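Long-range contact in nisin immunity protein (Lactococcus lactis subsp. lactis, PDB 5XHB), which takes part in the immunity of its lantibiotic-producing host against exogenously supplied nisin: residues N38-V52 and N66-S79. Sequence-based numbering, arbitrary orientation.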
ATOM      1  N   ASN A  38      -5.031 -24.838  -2.694  1.00 31.74           N
ATOM      2  CA  ASN A  38      -4.241 -24.721  -1.470  1.00 25.64           C
ATOM      3  C   ASN A  38      -5.075 -24.341  -0.254  1.00 29.91           C
ATOM      4  O   ASN A  38      -4.541 -24.119   0.836  1.00 27.71           O
ATOM      5  CB  ASN A  38      -3.126 -23.695  -1.667  1.00 25.95           C
ATOM      6  CG  ASN A  38      -2.012 -24.215  -2.555  1.00 35.48           C
ATOM      7  OD1 ASN A  38      -1.676 -25.397  -2.506  1.00 38.45           O
ATOM      8  ND2 ASN A  38      -1.436 -23.338  -3.373  1.00 33.34           N
ATOM      9  N   VAL A  39      -6.388 -24.260  -0.434  1.00 23.96           N
ATOM     10  CA  VAL A  39      -7.258 -23.865   0.654  1.00 24.59           C
ATOM     11  C   VAL A  39      -7.857 -25.106   1.295  1.00 31.88           C
ATOM     12  O   VAL A  39      -8.380 -25.978   0.603  1.00 31.49           O
ATOM     13  CB  VAL A  39      -8.368 -22.914   0.164  1.00 28.96           C
ATOM     14  CG1 VAL A  39      -9.407 -22.698   1.240  1.00 25.89           C
ATOM     15  CG2 VAL A  39      -7.760 -21.589  -0.270  1.00 26.18           C
ATOM     16  N   ASN A  40      -7.756 -25.203   2.615  1.00 29.46           N
ATOM     17  CA  ASN A  40      -8.272 -26.370   3.318  1.00 34.23           C
ATOM     18  C   ASN A  40      -9.503 -26.051   4.163  1.00 36.08           C
ATOM     19  O   ASN A  40     -10.429 -25.399   3.690  1.00 40.29           O
ATOM     20  CB  ASN A  40      -7.170 -26.988   4.177  1.00 33.73           C
ATOM     21  CG  ASN A  40      -6.034 -27.550   3.339  1.00 37.91           C
ATOM     22  OD1 ASN A  40      -6.164 -27.715   2.122  1.00 38.67           O
ATOM     23  ND2 ASN A  40      -4.918 -27.861   3.986  1.00 38.23           N
ATOM     24  N   ASN A  41      -9.519 -26.516   5.407  1.00 36.82           N
ATOM     25  CA  ASN A  41     -10.709 -26.394   6.240  1.00 37.64           C
ATOM     26  C   ASN A  41     -11.064 -24.953   6.605  1.00 36.44           C
ATOM     27  O   ASN A  41     -10.186 -24.146   6.907  1.00 32.53           O
ATOM     28  CB  ASN A  41     -10.529 -27.216   7.520  1.00 39.89           C
ATOM     29  CG  ASN A  41     -10.252 -28.679   7.236  1.00 48.79           C
ATOM     30  OD1 ASN A  41     -10.471 -29.161   6.122  1.00 53.36           O
ATOM     31  ND2 ASN A  41      -9.777 -29.399   8.249  1.00 56.07           N
ATOM     32  N   SER A  42     -12.351 -24.628   6.575  1.00 33.35           N
ATOM     33  CA  SER A  42     -12.799 -23.369   7.150  1.00 33.60           C
ATOM     34  C   SER A  42     -12.526 -23.382   8.656  1.00 33.27           C
ATOM     35  O   SER A  42     -12.536 -24.437   9.287  1.00 39.05           O
ATOM     36  CB  SER A  42     -14.284 -23.135   6.875  1.00 35.81           C
ATOM     37  OG  SER A  42     -15.082 -24.022   7.637  1.00 47.42           O
ATOM     38  N   LYS A  43     -12.253 -22.209   9.217  1.00 34.67           N
ATOM     39  CA  LYS A  43     -12.003 -22.062  10.644  1.00 31.49           C
ATOM     40  C   LYS A  43     -13.092 -21.207  11.256  1.00 34.11           C
ATOM     41  O   LYS A  43     -13.415 -21.340  12.432  1.00 31.12           O
ATOM     42  CB  LYS A  43     -10.635 -21.428  10.907  1.00 31.45           C
ATOM     43  CG  LYS A  43      -9.452 -22.363  10.702  1.00 37.53           C
ATOM     44  CD  LYS A  43      -9.447 -23.490  11.728  1.00 37.58           C
ATOM     45  CE  LYS A  43      -8.337 -24.497  11.441  1.00 49.97           C
ATOM     46  NZ  LYS A  43      -8.333 -25.658  12.390  1.00 40.56           N
ATOM     47  N   VAL A  44     -13.641 -20.303  10.446  1.00 30.87           N
ATOM     48  CA  VAL A  44     -14.714 -19.403  10.874  1.00 27.61           C
ATOM     49  C   VAL A  44     -15.702 -19.201   9.748  1.00 31.87           C
ATOM     50  O   VAL A  44     -15.302 -18.870   8.635  1.00 24.30           O
ATOM     51  CB  VAL A  44     -14.211 -17.999  11.268  1.00 30.70           C
ATOM     52  CG1 VAL A  44     -15.325 -17.215  11.941  1.00 33.40           C
ATOM     53  CG2 VAL A  44     -13.019 -18.088  12.163  1.00 39.61           C
ATOM     54  N   LYS A  45     -16.988 -19.370  10.038  1.00 26.21           N
ATOM     55  CA  LYS A  45     -18.011 -19.063   9.055  1.00 26.03           C
ATOM     56  C   LYS A  45     -18.600 -17.673   9.301  1.00 27.40           C
ATOM     57  O   LYS A  45     -18.982 -17.338  10.420  1.00 31.46           O
ATOM     58  CB  LYS A  45     -19.106 -20.130   9.078  1.00 30.66           C
ATOM     59  CG  LYS A  45     -18.624 -21.502   8.616  1.00 35.20           C
ATOM     60  CD  LYS A  45     -19.781 -22.497   8.571  1.00 49.90           C
ATOM     61  CE  LYS A  45     -19.324 -23.893   8.161  1.00 56.99           C
ATOM     62  NZ  LYS A  45     -20.430 -24.896   8.309  1.00 58.04           N
ATOM     63  N   PHE A  46     -18.619 -16.854   8.255  1.00 22.47           N
ATOM     64  CA  PHE A  46     -19.267 -15.547   8.287  1.00 20.95           C
ATOM     65  C   PHE A  46     -19.529 -15.111   6.854  1.00 22.55           C
ATOM     66  O   PHE A  46     -18.921 -15.637   5.923  1.00 22.61           O
ATOM     67  CB  PHE A  46     -18.408 -14.509   9.018  1.00 24.00           C
ATOM     68  CG  PHE A  46     -17.299 -13.939   8.173  1.00 20.98           C
ATOM     69  CD1 PHE A  46     -16.119 -14.641   7.985  1.00 25.53           C
ATOM     70  CD2 PHE A  46     -17.444 -12.705   7.559  1.00 23.58           C
ATOM     71  CE1 PHE A  46     -15.099 -14.116   7.194  1.00 23.28           C
ATOM     72  CE2 PHE A  46     -16.426 -12.175   6.765  1.00 22.30           C
ATOM     73  CZ  PHE A  46     -15.261 -12.887   6.580  1.00 23.17           C
ATOM     74  N   TYR A  47     -20.416 -14.135   6.689  1.00 19.58           N
ATOM     75  CA  TYR A  47     -20.762 -13.602   5.379  1.00 20.77           C
ATOM     76  C   TYR A  47     -20.981 -12.103   5.507  1.00 23.09           C
ATOM     77  O   TYR A  47     -21.825 -11.660   6.284  1.00 24.42           O
ATOM     78  CB  TYR A  47     -22.022 -14.293   4.834  1.00 21.46           C
ATOM     79  CG  TYR A  47     -22.419 -13.885   3.439  1.00 23.17           C
ATOM     80  CD1 TYR A  47     -23.155 -12.730   3.209  1.00 24.37           C
ATOM     81  CD2 TYR A  47     -22.061 -14.662   2.343  1.00 27.21           C
ATOM     82  CE1 TYR A  47     -23.517 -12.352   1.929  1.00 21.69           C
ATOM     83  CE2 TYR A  47     -22.425 -14.293   1.054  1.00 25.78           C
ATOM     84  CZ  TYR A  47     -23.154 -13.138   0.856  1.00 22.08           C
ATOM     85  OH  TYR A  47     -23.520 -12.757  -0.411  1.00 21.17           O
ATOM     86  N   LYS A  48     -20.228 -11.321   4.747  1.00 19.97           N
ATOM     87  CA  LYS A  48     -20.366  -9.876   4.792  1.00 23.20           C
ATOM     88  C   LYS A  48     -20.312  -9.293   3.386  1.00 22.83           C
ATOM     89  O   LYS A  48     -19.426  -9.616   2.605  1.00 22.31           O
ATOM     90  CB  LYS A  48     -19.267  -9.270   5.678  1.00 25.27           C
ATOM     91  CG  LYS A  48     -19.253  -7.743   5.724  1.00 28.60           C
ATOM     92  CD  LYS A  48     -20.489  -7.184   6.416  1.00 31.96           C
ATOM     93  CE  LYS A  48     -20.244  -5.757   6.904  1.00 41.87           C
ATOM     94  NZ  LYS A  48     -21.507  -5.036   7.253  1.00 44.08           N
ATOM     95  N   LEU A  49     -21.274  -8.440   3.057  1.00 22.22           N
ATOM     96  CA  LEU A  49     -21.252  -7.781   1.767  1.00 22.74           C
ATOM     97  C   LEU A  49     -20.874  -6.320   1.939  1.00 24.00           C
ATOM     98  O   LEU A  49     -21.462  -5.607   2.751  1.00 29.34           O
ATOM     99  CB  LEU A  49     -22.610  -7.911   1.058  1.00 27.80           C
ATOM    100  CG  LEU A  49     -22.639  -7.325  -0.354  1.00 28.34           C
ATOM    101  CD1 LEU A  49     -23.399  -8.234  -1.306  1.00 33.09           C
ATOM    102  CD2 LEU A  49     -23.271  -5.947  -0.332  1.00 33.41           C
ATOM    103  N   LEU A  50     -19.889  -5.881   1.172  1.00 20.33           N
ATOM    104  CA  LEU A  50     -19.481  -4.488   1.182  1.00 24.01           C
ATOM    105  C   LEU A  50     -19.579  -3.925  -0.217  1.00 26.35           C
ATOM    106  O   LEU A  50     -19.299  -4.620  -1.193  1.00 25.57           O
ATOM    107  CB  LEU A  50     -18.045  -4.332   1.706  1.00 22.32           C
ATOM    108  CG  LEU A  50     -17.780  -4.761   3.155  1.00 29.20           C
ATOM    109  CD1 LEU A  50     -16.324  -4.523   3.519  1.00 20.03           C
ATOM    110  CD2 LEU A  50     -18.683  -4.009   4.109  1.00 27.12           C
ATOM    111  N   ILE A  51     -19.969  -2.659  -0.307  1.00 24.91           N
ATOM    112  CA  ILE A  51     -20.007  -1.947  -1.572  1.00 21.84           C
ATOM    113  C   ILE A  51     -19.005  -0.805  -1.526  1.00 26.41           C
ATOM    114  O   ILE A  51     -19.101   0.063  -0.664  1.00 30.62           O
ATOM    115  CB  ILE A  51     -21.414  -1.394  -1.866  1.00 25.46           C
ATOM    116  CG1 ILE A  51     -22.438  -2.530  -1.878  1.00 31.10           C
ATOM    117  CG2 ILE A  51     -21.414  -0.636  -3.181  1.00 32.56           C
ATOM    118  CD1 ILE A  51     -23.879  -2.059  -2.121  1.00 39.04           C
ATOM    119  N   VAL A  52     -18.032  -0.813  -2.428  1.00 23.72           N
ATOM    120  CA  VAL A  52     -16.919   0.124  -2.318  1.00 28.70           C
ATOM    121  C   VAL A  52     -16.740   0.993  -3.554  1.00 32.00           C
ATOM    122  O   VAL A  52     -16.566   0.493  -4.662  1.00 34.78           O
ATOM    123  CB  VAL A  52     -15.588  -0.602  -2.058  1.00 31.68           C
ATOM    124  CG1 VAL A  52     -14.553   0.387  -1.539  1.00 33.91           C
ATOM    125  CG2 VAL A  52     -15.783  -1.728  -1.055  1.00 28.09           C
ATOM    126  N   ASN A  66     -18.900   3.778 -10.331  1.00 55.27           N
ATOM    127  CA  ASN A  66     -17.519   3.410 -10.040  1.00 58.61           C
ATOM    128  C   ASN A  66     -17.399   2.559  -8.779  1.00 52.35           C
ATOM    129  O   ASN A  66     -16.438   2.691  -8.024  1.00 53.11           O
ATOM    130  CB  ASN A  66     -16.644   4.663  -9.902  1.00 61.98           C
ATOM    131  CG  ASN A  66     -16.017   5.091 -11.222  1.00 68.51           C
ATOM    132  OD1 ASN A  66     -16.556   4.820 -12.295  1.00 65.46           O
ATOM    133  ND2 ASN A  66     -14.866   5.755 -11.145  1.00 65.48           N
ATOM    134  N   SER A  67     -18.371   1.685  -8.547  1.00 51.82           N
ATOM    135  CA  SER A  67     -18.340   0.867  -7.339  1.00 48.54           C
ATOM    136  C   SER A  67     -18.033  -0.592  -7.648  1.00 46.23           C
ATOM    137  O   SER A  67     -18.257  -1.068  -8.763  1.00 42.94           O
ATOM    138  CB  SER A  67     -19.662   0.969  -6.584  1.00 42.51           C
ATOM    139  OG  SER A  67     -20.658   0.168  -7.191  1.00 49.21           O
ATOM    140  N   VAL A  68     -17.506  -1.294  -6.651  1.00 41.54           N
ATOM    141  CA  VAL A  68     -17.329  -2.734  -6.748  1.00 31.17           C
ATOM    142  C   VAL A  68     -17.967  -3.366  -5.516  1.00 28.88           C
ATOM    143  O   VAL A  68     -17.897  -2.812  -4.416  1.00 25.88           O
ATOM    144  CB  VAL A  68     -15.839  -3.128  -6.879  1.00 37.95           C
ATOM    145  CG1 VAL A  68     -15.052  -2.637  -5.692  1.00 36.67           C
ATOM    146  CG2 VAL A  68     -15.693  -4.634  -7.020  1.00 33.97           C
ATOM    147  N   THR A  69     -18.634  -4.498  -5.719  1.00 24.53           N
ATOM    148  CA  THR A  69     -19.294  -5.213  -4.636  1.00 25.32           C
ATOM    149  C   THR A  69     -18.423  -6.374  -4.186  1.00 25.66           C
ATOM    150  O   THR A  69     -17.993  -7.192  -4.999  1.00 23.84           O
ATOM    151  CB  THR A  69     -20.674  -5.742  -5.059  1.00 26.51           C
ATOM    152  OG1 THR A  69     -21.467  -4.654  -5.545  1.00 32.55           O
ATOM    153  CG2 THR A  69     -21.378  -6.403  -3.886  1.00 24.35           C
ATOM    154  N   LEU A  70     -18.143  -6.425  -2.891  1.00 24.94           N
ATOM    155  CA  LEU A  70     -17.320  -7.492  -2.338  1.00 23.79           C
ATOM    156  C   LEU A  70     -18.132  -8.379  -1.422  1.00 21.73           C
ATOM    157  O   LEU A  70     -18.793  -7.906  -0.496  1.00 27.77           O
ATOM    158  CB  LEU A  70     -16.138  -6.923  -1.566  1.00 23.73           C
ATOM    159  CG  LEU A  70     -15.179  -6.002  -2.305  1.00 25.02           C
ATOM    160  CD1 LEU A  70     -14.118  -5.545  -1.320  1.00 25.26           C
ATOM    161  CD2 LEU A  70     -14.556  -6.700  -3.510  1.00 24.67           C
ATOM    162  N   VAL A  71     -18.085  -9.674  -1.681  1.00 17.78           N
ATOM    163  CA  VAL A  71     -18.642 -10.625  -0.734  1.00 17.67           C
ATOM    164  C   VAL A  71     -17.504 -11.287   0.046  1.00 20.78           C
ATOM    165  O   VAL A  71     -16.699 -12.035  -0.528  1.00 18.14           O
ATOM    166  CB  VAL A  71     -19.502 -11.682  -1.445  1.00 20.99           C
ATOM    167  CG1 VAL A  71     -19.855 -12.810  -0.491  1.00 20.17           C
ATOM    168  CG2 VAL A  71     -20.758 -11.022  -1.991  1.00 20.91           C
ATOM    169  N   LEU A  72     -17.440 -10.988   1.346  1.00 15.79           N
ATOM    170  CA  LEU A  72     -16.443 -11.551   2.251  1.00 18.45           C
ATOM    171  C   LEU A  72     -17.037 -12.771   2.926  1.00 21.24           C
ATOM    172  O   LEU A  72     -18.064 -12.677   3.596  1.00 23.32           O
ATOM    173  CB  LEU A  72     -16.011 -10.524   3.312  1.00 20.83           C
ATOM    174  CG  LEU A  72     -15.858  -9.083   2.827  1.00 25.73           C
ATOM    175  CD1 LEU A  72     -15.491  -8.169   3.988  1.00 30.63           C
ATOM    176  CD2 LEU A  72     -14.810  -9.026   1.765  1.00 26.07           C
ATOM    177  N   ASN A  73     -16.396 -13.918   2.759  1.00 21.04           N
ATOM    178  CA  ASN A  73     -17.050 -15.166   3.120  1.00 20.62           C
ATOM    179  C   ASN A  73     -16.091 -16.203   3.680  1.00 22.37           C
ATOM    180  O   ASN A  73     -15.354 -16.840   2.920  1.00 20.93           O
ATOM    181  CB  ASN A  73     -17.761 -15.728   1.893  1.00 19.00           C
ATOM    182  CG  ASN A  73     -18.736 -16.842   2.231  1.00 26.70           C
ATOM    183  OD1 ASN A  73     -19.183 -16.987   3.379  1.00 27.26           O
ATOM    184  ND2 ASN A  73     -19.081 -17.632   1.225  1.00 29.76           N
ATOM    185  N   ASN A  74     -16.117 -16.343   5.008  1.00 19.58           N
ATOM    186  CA  ASN A  74     -15.379 -17.353   5.762  1.00 20.82           C
ATOM    187  C   ASN A  74     -13.884 -17.128   5.828  1.00 20.38           C
ATOM    188  O   ASN A  74     -13.296 -16.516   4.944  1.00 18.79           O
ATOM    189  CB  ASN A  74     -15.634 -18.743   5.194  1.00 20.43           C
ATOM    190  CG  ASN A  74     -17.106 -19.054   5.095  1.00 24.57           C
ATOM    191  OD1 ASN A  74     -17.902 -18.557   5.884  1.00 21.91           O
ATOM    192  ND2 ASN A  74     -17.477 -19.859   4.115  1.00 23.16           N
ATOM    193  N   ILE A  75     -13.293 -17.632   6.905  1.00 20.27           N
ATOM    194  CA  ILE A  75     -11.842 -17.714   7.047  1.00 17.19           C
ATOM    195  C   ILE A  75     -11.453 -19.179   6.966  1.00 22.87           C
ATOM    196  O   ILE A  75     -12.082 -20.022   7.611  1.00 22.69           O
ATOM    197  CB  ILE A  75     -11.359 -17.103   8.384  1.00 15.51           C
ATOM    198  CG1 ILE A  75     -11.656 -15.608   8.411  1.00 16.86           C
ATOM    199  CG2 ILE A  75      -9.856 -17.357   8.598  1.00 16.71           C
ATOM    200  CD1 ILE A  75     -11.072 -14.872   9.582  1.00 20.56           C
ATOM    201  N   TYR A  76     -10.435 -19.473   6.159  1.00 17.86           N
ATOM    202  CA  TYR A  76      -9.932 -20.825   5.949  1.00 21.28           C
ATOM    203  C   TYR A  76      -8.482 -20.973   6.375  1.00 22.07           C
ATOM    204  O   TYR A  76      -7.719 -20.004   6.355  1.00 20.90           O
ATOM    205  CB  TYR A  76     -10.014 -21.206   4.474  1.00 22.10           C
ATOM    206  CG  TYR A  76     -11.386 -21.118   3.899  1.00 21.90           C
ATOM    207  CD1 TYR A  76     -11.908 -19.900   3.489  1.00 21.19           C
ATOM    208  CD2 TYR A  76     -12.167 -22.253   3.756  1.00 27.08           C
ATOM    209  CE1 TYR A  76     -13.172 -19.815   2.954  1.00 23.20           C
ATOM    210  CE2 TYR A  76     -13.440 -22.173   3.222  1.00 28.51           C
ATOM    211  CZ  TYR A  76     -13.935 -20.955   2.830  1.00 24.69           C
ATOM    212  OH  TYR A  76     -15.199 -20.867   2.298  1.00 26.60           O
ATOM    213  N   GLU A  77      -8.081 -22.193   6.705  1.00 24.06           N
ATOM    214  CA  GLU A  77      -6.659 -22.460   6.847  1.00 21.42           C
ATOM    215  C   GLU A  77      -6.115 -22.958   5.515  1.00 22.73           C
ATOM    216  O   GLU A  77      -6.715 -23.836   4.889  1.00 27.06           O
ATOM    217  CB  GLU A  77      -6.390 -23.474   7.960  1.00 25.11           C
ATOM    218  CG  GLU A  77      -4.899 -23.682   8.214  1.00 25.89           C
ATOM    219  CD  GLU A  77      -4.628 -24.644   9.351  1.00 40.68           C
ATOM    220  OE1 GLU A  77      -5.585 -25.307   9.807  1.00 40.36           O
ATOM    221  OE2 GLU A  77      -3.458 -24.741   9.785  1.00 42.40           O
ATOM    222  N   ALA A  78      -4.991 -22.391   5.068  1.00 18.29           N
ATOM    223  CA  ALA A  78      -4.368 -22.826   3.825  1.00 17.64           C
ATOM    224  C   ALA A  78      -3.370 -23.966   4.076  1.00 23.95           C
ATOM    225  O   ALA A  78      -3.082 -24.309   5.221  1.00 23.67           O
ATOM    226  CB  ALA A  78      -3.679 -21.653   3.134  1.00 22.80           C
ATOM    227  N   SER A  79      -2.830 -24.544   3.009  1.00 25.21           N
ATOM    228  CA  SER A  79      -1.976 -25.723   3.150  1.00 25.75           C
ATOM    229  C   SER A  79      -0.647 -25.423   3.849  1.00 29.56           C
ATOM    230  O   SER A  79       0.023 -26.344   4.319  1.00 27.26           O
ATOM    231  CB  SER A  79      -1.716 -26.351   1.779  1.00 30.31           C
ATOM    232  OG  SER A  79      -1.040 -25.450   0.927  1.00 33.52           O
TER
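The ring of Phe46 lies against the 66-79 strand. On one side of it sit the backbone N of Asn74, 3.3 Å from CE1, and Leu72 CB, 3.8 Å from CE2. Ile75 CG1 comes obliquely past CE1 from the other side. The Phe46 CG sits between the backbone N and the carbonyl carbon (chi1 80°), which turns the ring in over the neighbouring strand. Tyr47 takes the other face of the sheet and meets Val71 obliquely, CE2 to CG1 3.3 Å. The edge of the Tyr76 ring meets the carbonyl O of Asn40, and Val39 CG1 approaches obliquely.

The Asn74 amide stands in for a backbone carbonyl. Its OD1 accepts from Phe46 N at 3.0 Å, in the carbonyl plane. Its ND2 gives a nearly straight bond (173°) to Tyr76 OH, within the amide plane. These two bonds fix the rotation of the amide.

Lys43 and Val44 both donate to Ile75 O, at 2.7 Å from Lys43 N and 3.2 Å from Val44 N. This is a classic beta bulge, placed where the chain turns a corner. Lys43 and Glu77 run side by side there, in a long salt bridge of 3.8 Å between NZ and OE1. From Lys48 to Val52 the antiparallel ladder is regular, and Leu50, Val52, Leu70 and Leu72 share one apolar face.

The pair belongs to the strongly bent antiparallel sheet that includes the N-terminal strands. Strand 83-87 borders 67-78, and strand 59-60 borders 39-53. Leu108 and Phe111 cover part of the leucine and valine face, while Phe20 and Tyr22 of strand 19-22 reach Ile75.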